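Local coordinates for protein Myo-inositol phosphohydrolase (Mitsuokella multacida, PDB 4WU3) that probably removes phosphate from inositol hexakisphosphate (phytate) as a PTP-like phosphatase, and is captured here with inositol-(1,3,4,5)-tetrakisphosphate bound, at residues Y607-E612 with S623-A628; Y554-N559 with G565-R570; H256-N261 with Q305-Y310. The protein carries 2 engineered substitutions. One frame throughout, in Å; residues are numbered along the deposited sequence.

Interaction 1: Y607-E612 with S623-A628; sequences YQYVQE and SQWLAA
Trp-625 and Tyr-609 form an edge-to-face aromatic pair where the chain's last helix, 622-626, packs against helix 593-613, beside helix 517-529 of the PTP-like phosphatase fold. The tyrosine edge is turned to the face of the indole's five-membered ring, the planes lying 66° apart, and Tyr-609 CD1 comes to 3.6 Å from Trp-625 CG. Tyr-609 CB adds a CH-pi contact, sitting 3.8 Å from the centroid of the six-membered ring and almost on its normal. On Trp-625, a chi1 of -173° puts CG opposite the backbone N and sends the indole across to the longer helix. At the rim of the ring, Gln-608 CG lies 3.7 Å from Trp-625 CZ2, with the amide turned nearly perpendicular to the indole. The Tyr-609 hydroxyl is bonded elsewhere, to the carbonyl of Thr-620. A leucine in place of Trp-625 would probably open a gap beside Tyr-609 and leave Glu-612 without its indole donor. Glu-612 is held at both oxygens: Gln-608 NE2 reaches OE2 at 2.8 Å from one turn back, while Trp-625 NE1 donates to OE1 at 2.9 Å, nearly straight at 169°, from above the carboxylate plane.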
loop_
_atom_site.group_PDB
_atom_site.type_symbol
_atom_site.label_atom_id
_atom_site.label_comp_id
_atom_site.label_asym_id
_atom_site.label_seq_id
_atom_site.Cartn_x
_atom_site.Cartn_y
_atom_site.Cartn_z
ATOM N N TYR A 607 36.469 21.129 6.643
ATOM C CA TYR A 607 37.779 21.234 7.276
ATOM C C TYR A 607 38.881 21.030 6.241
ATOM O O TYR A 607 39.852 21.801 6.190
ATOM C CB TYR A 607 37.920 20.212 8.394
ATOM C CG TYR A 607 39.251 20.280 9.094
ATOM C CD1 TYR A 607 39.466 21.181 10.130
ATOM C CD2 TYR A 607 40.302 19.465 8.704
ATOM C CE1 TYR A 607 40.689 21.262 10.768
ATOM C CE2 TYR A 607 41.530 19.533 9.337
ATOM C CZ TYR A 607 41.718 20.434 10.369
ATOM O OH TYR A 607 42.942 20.505 10.994
ATOM N N GLN A 608 38.722 20.012 5.396
ATOM C CA GLN A 608 39.695 19.753 4.334
ATOM C C GLN A 608 39.784 20.938 3.372
ATOM O O GLN A 608 40.874 21.324 2.931
ATOM C CB GLN A 608 39.344 18.490 3.536
ATOM C CG GLN A 608 40.324 18.243 2.393
ATOM C CD GLN A 608 40.043 16.988 1.589
ATOM O OE1 GLN A 608 39.114 16.243 1.878
ATOM N NE2 GLN A 608 40.855 16.762 0.557
ATOM N N TYR A 609 38.628 21.491 3.028
ATOM C CA TYR A 609 38.576 22.618 2.117
ATOM C C TYR A 609 39.423 23.769 2.662
ATOM O O TYR A 609 40.149 24.426 1.923
ATOM C CB TYR A 609 37.127 23.063 1.907
ATOM C CG TYR A 609 36.992 24.453 1.333
ATOM C CD1 TYR A 609 37.240 24.697 -0.010
ATOM C CD2 TYR A 609 36.604 25.527 2.132
ATOM C CE1 TYR A 609 37.121 25.969 -0.540
ATOM C CE2 TYR A 609 36.479 26.799 1.601
ATOM C CZ TYR A 609 36.747 27.009 0.263
ATOM O OH TYR A 609 36.630 28.258 -0.293
ATOM N N VAL A 610 39.311 24.009 3.960
ATOM C CA VAL A 610 40.055 25.075 4.599
ATOM C C VAL A 610 41.548 24.765 4.554
ATOM O O VAL A 610 42.357 25.603 4.173
ATOM C CB VAL A 610 39.613 25.270 6.062
ATOM C CG1 VAL A 610 40.604 26.148 6.795
ATOM C CG2 VAL A 610 38.224 25.886 6.120
ATOM N N GLN A 611 41.911 23.558 4.951
ATOM C CA GLN A 611 43.315 23.167 4.938
ATOM C C GLN A 611 43.969 23.519 3.605
ATOM O O GLN A 611 45.103 23.987 3.579
ATOM C CB GLN A 611 43.453 21.671 5.200
ATOM C CG GLN A 611 43.133 21.268 6.629
ATOM C CD GLN A 611 44.037 21.946 7.648
ATOM O OE1 GLN A 611 45.255 21.863 7.561
ATOM N NE2 GLN A 611 43.441 22.627 8.607
ATOM N N GLU A 612 43.226 23.326 2.516
ATOM C CA GLU A 612 43.753 23.442 1.154
ATOM C C GLU A 612 43.646 24.819 0.528
ATOM O O GLU A 612 44.319 25.080 -0.468
ATOM C CB GLU A 612 43.017 22.476 0.222
ATOM C CG GLU A 612 43.363 21.021 0.451
ATOM C CD GLU A 612 42.639 20.094 -0.499
ATOM O OE1 GLU A 612 42.123 20.566 -1.538
ATOM O OE2 GLU A 612 42.589 18.887 -0.202
ATOM N N SER A 623 31.883 25.778 -3.490
ATOM C CA SER A 623 31.119 25.107 -4.535
ATOM C C SER A 623 32.031 24.551 -5.630
ATOM O O SER A 623 31.875 23.405 -6.040
ATOM C CB SER A 623 30.089 26.063 -5.136
ATOM O OG SER A 623 29.021 26.255 -4.222
ATOM N N GLN A 624 32.970 25.364 -6.105
ATOM C CA GLN A 624 33.930 24.925 -7.120
ATOM C C GLN A 624 34.787 23.766 -6.588
ATOM O O GLN A 624 35.003 22.775 -7.277
ATOM C CB GLN A 624 34.815 26.096 -7.570
ATOM C CG GLN A 624 34.075 27.197 -8.330
ATOM C CD GLN A 624 34.894 28.473 -8.468
ATOM O OE1 GLN A 624 35.976 28.591 -7.896
ATOM N NE2 GLN A 624 34.370 29.443 -9.220
ATOM N N TRP A 625 35.250 23.887 -5.347
ATOM C CA TRP A 625 36.043 22.837 -4.719
ATOM C C TRP A 625 35.268 21.520 -4.652
ATOM O O TRP A 625 35.786 20.470 -5.022
ATOM C CB TRP A 625 36.470 23.265 -3.314
ATOM C CG TRP A 625 37.438 22.313 -2.639
ATOM C CD1 TRP A 625 38.789 22.246 -2.835
ATOM C CD2 TRP A 625 37.128 21.306 -1.659
ATOM N NE1 TRP A 625 39.338 21.266 -2.035
ATOM C CE2 TRP A 625 38.340 20.671 -1.310
ATOM C CE3 TRP A 625 35.942 20.880 -1.047
ATOM C CZ2 TRP A 625 38.400 19.629 -0.385
ATOM C CZ3 TRP A 625 36.000 19.846 -0.126
ATOM C CH2 TRP A 625 37.221 19.233 0.200
ATOM N N LEU A 626 34.026 21.578 -4.181
ATOM C CA LEU A 626 33.174 20.395 -4.148
ATOM C C LEU A 626 33.097 19.772 -5.531
ATOM O O LEU A 626 33.170 18.556 -5.676
ATOM C CB LEU A 626 31.761 20.755 -3.688
ATOM C CG LEU A 626 31.551 20.997 -2.197
ATOM C CD1 LEU A 626 30.090 21.315 -1.918
ATOM C CD2 LEU A 626 32.006 19.795 -1.392
ATOM N N ALA A 627 32.931 20.619 -6.541
ATOM C CA ALA A 627 32.786 20.165 -7.920
ATOM C C ALA A 627 34.144 19.963 -8.586
ATOM O O ALA A 627 34.494 20.684 -9.520
ATOM C CB ALA A 627 31.954 21.166 -8.719
ATOM N N ALA A 628 34.905 18.982 -8.114
ATOM C CA ALA A 628 36.225 18.714 -8.678
ATOM C C ALA A 628 36.773 17.378 -8.196
ATOM O O ALA A 628 36.682 17.057 -7.016
ATOM C CB ALA A 628 37.188 19.835 -8.322
#

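Interaction 2: Y554-N559 with G565-R570; sequences YDMMKN and GDILSR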
loop_
_atom_site.group_PDB
_atom_site.type_symbol
_atom_site.label_atom_id
_atom_site.label_comp_id
_atom_site.label_asym_id
_atom_site.label_seq_id
_atom_site.Cartn_x
_atom_site.Cartn_y
_atom_site.Cartn_z
ATOM N N TYR A 554 33.618 29.331 10.499
ATOM C CA TYR A 554 34.379 30.560 10.624
ATOM C C TYR A 554 35.613 30.349 11.513
ATOM O O TYR A 554 36.710 30.779 11.166
ATOM C CB TYR A 554 33.484 31.664 11.188
ATOM C CG TYR A 554 34.119 33.030 11.230
ATOM C CD1 TYR A 554 34.720 33.571 10.104
ATOM C CD2 TYR A 554 34.092 33.792 12.383
ATOM C CE1 TYR A 554 35.294 34.825 10.134
ATOM C CE2 TYR A 554 34.660 35.051 12.417
ATOM C CZ TYR A 554 35.259 35.562 11.291
ATOM O OH TYR A 554 35.831 36.819 11.332
ATOM N N ASP A 555 35.432 29.689 12.656
ATOM C CA ASP A 555 36.545 29.349 13.528
ATOM C C ASP A 555 37.654 28.664 12.718
ATOM O O ASP A 555 38.812 29.089 12.759
ATOM C CB ASP A 555 36.062 28.449 14.666
ATOM C CG ASP A 555 37.044 28.382 15.848
ATOM O OD1 ASP A 555 38.167 28.939 15.766
ATOM O OD2 ASP A 555 36.684 27.752 16.873
ATOM N N MET A 556 37.290 27.620 11.970
ATOM C CA MET A 556 38.253 26.861 11.173
ATOM C C MET A 556 38.971 27.764 10.200
ATOM O O MET A 556 40.196 27.683 10.044
ATOM C CB MET A 556 37.565 25.787 10.330
ATOM C CG MET A 556 37.181 24.530 11.065
ATOM S SD MET A 556 36.260 23.431 9.972
ATOM C CE MET A 556 35.033 22.846 11.127
ATOM N N MET A 557 38.197 28.581 9.498
ATOM C CA MET A 557 38.753 29.451 8.474
ATOM C C MET A 557 39.859 30.320 9.065
ATOM O O MET A 557 40.886 30.530 8.436
ATOM C CB MET A 557 37.662 30.334 7.849
ATOM C CG MET A 557 36.719 29.599 6.898
ATOM S SD MET A 557 35.254 30.554 6.437
ATOM C CE MET A 557 35.962 31.751 5.307
ATOM N N LYS A 558 39.639 30.821 10.277
ATOM C CA LYS A 558 40.549 31.786 10.902
ATOM C C LYS A 558 41.689 31.088 11.640
ATOM O O LYS A 558 42.743 31.667 11.854
ATOM C CB LYS A 558 39.777 32.673 11.891
ATOM C CG LYS A 558 38.580 33.404 11.294
ATOM C CD LYS A 558 38.997 34.649 10.532
ATOM C CE LYS A 558 39.458 35.747 11.481
ATOM N NZ LYS A 558 39.806 36.997 10.753
ATOM N N ASN A 559 41.468 29.834 12.015
ATOM C CA ASN A 559 42.438 29.084 12.795
ATOM C C ASN A 559 42.644 27.701 12.205
ATOM O O ASN A 559 42.348 26.698 12.849
ATOM C CB ASN A 559 41.960 28.963 14.239
ATOM C CG ASN A 559 41.849 30.308 14.922
ATOM O OD1 ASN A 559 42.840 30.879 15.351
ATOM N ND2 ASN A 559 40.647 30.825 15.008
ATOM N N GLY A 565 38.605 18.264 15.608
ATOM C CA GLY A 565 38.051 17.898 16.898
ATOM C C GLY A 565 38.136 18.979 17.961
ATOM O O GLY A 565 37.243 19.086 18.809
ATOM N N ASP A 566 39.199 19.782 17.938
ATOM C CA ASP A 566 39.324 20.892 18.890
ATOM C C ASP A 566 38.321 22.018 18.583
ATOM O O ASP A 566 37.691 22.580 19.489
ATOM C CB ASP A 566 40.750 21.444 18.906
ATOM C CG ASP A 566 41.700 20.592 19.729
ATOM O OD1 ASP A 566 41.300 19.508 20.192
ATOM O OD2 ASP A 566 42.862 21.006 19.917
ATOM N N ILE A 567 38.169 22.334 17.303
ATOM C CA ILE A 567 37.181 23.320 16.869
ATOM C C ILE A 567 35.780 22.889 17.328
ATOM O O ILE A 567 35.078 23.628 18.023
ATOM C CB ILE A 567 37.170 23.458 15.339
ATOM C CG1 ILE A 567 38.504 24.011 14.825
ATOM C CG2 ILE A 567 36.013 24.330 14.890
ATOM C CD1 ILE A 567 38.714 25.489 15.083
ATOM N N LEU A 568 35.371 21.688 16.938
ATOM C CA LEU A 568 34.026 21.219 17.266
ATOM C C LEU A 568 33.836 21.134 18.773
ATOM O O LEU A 568 32.781 21.479 19.314
ATOM C CB LEU A 568 33.753 19.866 16.605
ATOM C CG LEU A 568 33.791 19.912 15.076
ATOM C CD1 LEU A 568 33.279 18.609 14.486
ATOM C CD2 LEU A 568 32.994 21.086 14.519
ATOM N N SER A 569 34.875 20.691 19.459
ATOM C CA SER A 569 34.815 20.563 20.903
ATOM C C SER A 569 34.667 21.923 21.602
ATOM O O SER A 569 33.808 22.095 22.463
ATOM C CB SER A 569 36.045 19.811 21.403
ATOM O OG SER A 569 36.079 18.496 20.856
ATOM N N ARG A 570 35.466 22.910 21.228
ATOM C CA ARG A 570 35.341 24.184 21.901
ATOM C C ARG A 570 34.042 24.905 21.537
ATOM O O ARG A 570 33.417 25.519 22.408
ATOM C CB ARG A 570 36.563 25.066 21.665
ATOM C CG ARG A 570 36.764 25.566 20.250
ATOM C CD ARG A 570 38.230 25.899 20.068
ATOM N NE ARG A 570 38.464 26.854 18.998
ATOM C CZ ARG A 570 39.650 27.373 18.731
ATOM N NH1 ARG A 570 39.797 28.231 17.755
ATOM N NH2 ARG A 570 40.702 27.042 19.440
#
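Asp-555 carries its carboxylate away from its own backbone N (chi1 -163°), out toward helix 564-573, and Arg-570 answers with CG tucked between backbone N and carbonyl carbon (chi1 68°), a crowded position from which the chain runs extended to NE. The two groups therefore come from opposite directions and meet side-on. Arg-570 NE gives a hydrogen bond to Asp-555 OD2 at 2.9 Å, and Arg-570 NH1 one to Asp-555 OD1 at 2.7 Å. Each oxygen uses its syn lone pair and the planes are nearly coplanar, so the pair is a bidentate salt bridge that fixes the rotation of both ends.

Next to the carboxylate, Ile-567 slides past the aspartate, its CD1 3.4 Å from Asp-555 CG. The other branch, Ile-567 CG2, packs at 4.0 Å against Met-556 CG, and Met-556 bends at its sulfur to bring CE within 4.3 Å of Leu-568 CD2. This apolar layer continues to Ile-603 and Phe-606 on helix 593-613. The short helical segments approach to 10.1 Å at 139° between their directions, a steeply inclined antiparallel packing. Helix 545-558 begins in the PTP signature loop, Ser-540 to Arg-546, where serine stands at the place of the usual cysteine and which lines the inositol phosphate site; the side chain of Leu-568 is about 14 Å from the ligand.

A weak bond at 3.2 Å runs from Asn-559 ND2 to Asp-555 OD1, while Asn-559 OD1 is hydrogen-bonded to Lys-383 NZ. Arg-570 NH2 binds the carbonyls of Thr-381 and Lys-383, so Arg-570 and Asn-559 join the pair to the residues just before helix 385-388. With Arg-570 NE and NH1 and Gln-571 NE2 all donating to it, the buried carboxylate is probably kept ionised.

Interaction 3: H256-N261 with Q305-Y310; sequences HDILKN and QHFYDY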
loop_
_atom_site.group_PDB
_atom_site.type_symbol
_atom_site.label_atom_id
_atom_site.label_comp_id
_atom_site.label_asym_id
_atom_site.label_seq_id
_atom_site.Cartn_x
_atom_site.Cartn_y
_atom_site.Cartn_z
ATOM N N HIS A 256 6.506 5.939 -21.690
ATOM C CA HIS A 256 7.129 6.318 -22.957
ATOM C C HIS A 256 6.167 6.082 -24.124
ATOM O O HIS A 256 5.931 6.973 -24.941
ATOM C CB HIS A 256 8.423 5.512 -23.148
ATOM C CG HIS A 256 9.314 6.023 -24.241
ATOM N ND1 HIS A 256 10.354 6.899 -24.009
ATOM C CD2 HIS A 256 9.329 5.768 -25.568
ATOM C CE1 HIS A 256 10.963 7.170 -25.150
ATOM N NE2 HIS A 256 10.365 6.488 -26.110
ATOM N N ASP A 257 5.610 4.873 -24.185
ATOM C CA ASP A 257 4.676 4.486 -25.240
ATOM C C ASP A 257 3.512 5.484 -25.256
ATOM O O ASP A 257 3.099 5.963 -26.308
ATOM C CB ASP A 257 4.182 3.065 -24.976
ATOM C CG ASP A 257 3.539 2.413 -26.191
ATOM O OD1 ASP A 257 3.084 3.127 -27.108
ATOM O OD2 ASP A 257 3.464 1.167 -26.219
ATOM N N ILE A 258 3.007 5.819 -24.072
ATOM C CA ILE A 258 1.906 6.766 -23.943
ATOM C C ILE A 258 2.266 8.164 -24.467
ATOM O O ILE A 258 1.481 8.804 -25.170
ATOM C CB ILE A 258 1.474 6.875 -22.466
ATOM C CG1 ILE A 258 0.628 5.655 -22.070
ATOM C CG2 ILE A 258 0.731 8.176 -22.226
ATOM C CD1 ILE A 258 0.537 5.441 -20.574
ATOM N N LEU A 259 3.453 8.640 -24.114
ATOM C CA LEU A 259 3.934 9.944 -24.587
ATOM C C LEU A 259 4.055 10.002 -26.114
ATOM O O LEU A 259 3.866 11.058 -26.718
ATOM C CB LEU A 259 5.283 10.271 -23.959
ATOM C CG LEU A 259 5.241 10.758 -22.512
ATOM C CD1 LEU A 259 6.619 10.689 -21.874
ATOM C CD2 LEU A 259 4.678 12.175 -22.454
ATOM N N LYS A 260 4.369 8.873 -26.735
ATOM C CA LYS A 260 4.487 8.817 -28.185
ATOM C C LYS A 260 3.157 8.517 -28.882
ATOM O O LYS A 260 2.947 8.939 -30.002
ATOM C CB LYS A 260 5.492 7.743 -28.599
ATOM C CG LYS A 260 6.899 7.957 -28.097
ATOM C CD LYS A 260 7.537 9.156 -28.756
ATOM C CE LYS A 260 8.990 9.257 -28.331
ATOM N NZ LYS A 260 9.727 10.323 -29.064
ATOM N N ASN A 261 2.262 7.788 -28.231
ATOM C CA ASN A 261 1.175 7.166 -28.958
ATOM C C ASN A 261 -0.207 7.274 -28.340
ATOM O O ASN A 261 -1.161 6.727 -28.883
ATOM C CB ASN A 261 1.498 5.688 -29.154
ATOM C CG ASN A 261 2.766 5.469 -29.951
ATOM O OD1 ASN A 261 2.932 6.026 -31.034
ATOM N ND2 ASN A 261 3.668 4.645 -29.423
ATOM N N GLN A 305 -2.870 4.552 -15.603
ATOM C CA GLN A 305 -4.165 5.021 -16.105
ATOM C C GLN A 305 -4.222 6.542 -16.017
ATOM O O GLN A 305 -4.648 7.213 -16.948
ATOM C CB GLN A 305 -5.320 4.412 -15.308
ATOM C CG GLN A 305 -5.435 2.897 -15.416
ATOM C CD GLN A 305 -6.552 2.329 -14.563
ATOM O OE1 GLN A 305 -6.315 1.752 -13.507
ATOM N NE2 GLN A 305 -7.782 2.485 -15.027
ATOM N N HIS A 306 -3.793 7.090 -14.893
ATOM C CA HIS A 306 -3.861 8.537 -14.708
ATOM C C HIS A 306 -2.883 9.258 -15.621
ATOM O O HIS A 306 -3.212 10.312 -16.161
ATOM C CB HIS A 306 -3.585 8.927 -13.256
ATOM C CG HIS A 306 -4.554 8.342 -12.281
ATOM N ND1 HIS A 306 -5.917 8.357 -12.486
ATOM C CD2 HIS A 306 -4.358 7.733 -11.088
ATOM C CE1 HIS A 306 -6.517 7.772 -11.464
ATOM N NE2 HIS A 306 -5.594 7.385 -10.602
ATOM N N PHE A 307 -1.682 8.706 -15.780
ATOM C CA PHE A 307 -0.707 9.273 -16.714
ATOM C C PHE A 307 -1.244 9.252 -18.149
ATOM O O PHE A 307 -1.067 10.226 -18.892
ATOM C CB PHE A 307 0.627 8.519 -16.642
ATOM C CG PHE A 307 1.726 9.146 -17.463
ATOM C CD1 PHE A 307 2.439 10.231 -16.981
ATOM C CD2 PHE A 307 2.044 8.649 -18.708
ATOM C CE1 PHE A 307 3.448 10.807 -17.738
ATOM C CE2 PHE A 307 3.043 9.227 -19.467
ATOM C CZ PHE A 307 3.749 10.305 -18.984
ATOM N N TYR A 308 -1.894 8.155 -18.547
ATOM C CA TYR A 308 -2.529 8.086 -19.876
ATOM C C TYR A 308 -3.521 9.232 -20.088
ATOM O O TYR A 308 -3.465 9.957 -21.101
ATOM C CB TYR A 308 -3.263 6.761 -20.055
ATOM C CG TYR A 308 -3.877 6.565 -21.421
ATOM C CD1 TYR A 308 -3.124 6.062 -22.473
ATOM C CD2 TYR A 308 -5.215 6.867 -21.663
ATOM C CE1 TYR A 308 -3.676 5.865 -23.722
ATOM C CE2 TYR A 308 -5.777 6.672 -22.917
ATOM C CZ TYR A 308 -5.000 6.163 -23.940
ATOM O OH TYR A 308 -5.539 5.965 -25.200
ATOM N N ASP A 309 -4.430 9.381 -19.126
ATOM C CA ASP A 309 -5.409 10.467 -19.136
ATOM C C ASP A 309 -4.737 11.840 -19.212
ATOM O O ASP A 309 -5.203 12.705 -19.934
ATOM C CB ASP A 309 -6.311 10.398 -17.896
ATOM C CG ASP A 309 -7.232 9.211 -17.914
ATOM O OD1 ASP A 309 -7.353 8.589 -18.971
ATOM O OD2 ASP A 309 -7.826 8.881 -16.870
ATOM N N TYR A 310 -3.654 12.028 -18.464
ATOM C CA TYR A 310 -2.941 13.299 -18.445
ATOM C C TYR A 310 -2.381 13.634 -19.824
ATOM O O TYR A 310 -2.536 14.755 -20.314
ATOM C CB TYR A 310 -1.792 13.266 -17.440
ATOM C CG TYR A 310 -0.776 14.352 -17.674
ATOM C CD1 TYR A 310 -1.059 15.670 -17.356
ATOM C CD2 TYR A 310 0.475 14.058 -18.214
ATOM C CE1 TYR A 310 -0.135 16.665 -17.572
ATOM C CE2 TYR A 310 1.408 15.053 -18.425
ATOM C CZ TYR A 310 1.096 16.353 -18.103
ATOM O OH TYR A 310 2.016 17.352 -18.333
#
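Ile-258 is directed toward helix 291-313 and fits against two consecutive aromatic residues, Phe-307 and Tyr-308. Starting at its root, Ile-258 CB lies 4.1 Å from Phe-307 CE2. The CG2 branch presses closer, 3.7 Å from Phe-307 CE2, and meets that ring obliquely. CG1, set opposite the carbonyl carbon by a chi1 of -77°, leads the other way to the in-plane edge of the tyrosine ring, 3.8 Å from Tyr-308 CD1. At the tip, Ile-258 CD1 reaches Phe-307 CD2 at 4.0 Å and, on the other residue, Tyr-308 CB at 4.1 Å. One branched side chain thus touches two consecutive residues of the facing helix.

Leu-259 extends the apolar patch by one residue: its CG stands at the edge of the phenyl ring, 3.9 Å from Phe-307 CZ, the two side chains crossing at about a right angle. No hydrogen bond joins the segments, so packing alone holds them; the hydroxyl of Tyr-308 goes to the carbonyl of Val-265.

The short helical segments run nearly parallel, 20° apart and 9.7 Å at closest approach. Asp-257 pairs with Arg-273 in a salt bridge to helix 267-276, whose Ile-270 also covers Ile-258. Leu-259 rests on Phe-225 and Tyr-229 of helix 219-230. His-256 faces another way and hydrogen-bonds Tyr-240 on strand 237-241, so helix 247-261 is packed between a central strand of the mixed sheet and helix 291-313.

Along the chain the order is interaction 3, interaction 2, interaction 1. Interactions 2 and 1 are neighbours, their centres 16 Å apart: helices 564-573 and 593-613 follow each other in sequence, and Val-610 CG1 touches Met-556 O at 3.6 Å, so helix 593-613 packs on helix 545-558 and joins the two contacts. Interaction 3 lies on the opposite side of the chain's centre, 45 Å from interaction 1 and 55 Å from interaction 2, centre to centre. Helix 247-261 follows strand 237-241 and helix 545-558 follows strand 535-539, each strand the middle one of its five-stranded sheet, so interactions 3 and 2 occupy comparable places in two PTP-like halves of the chain.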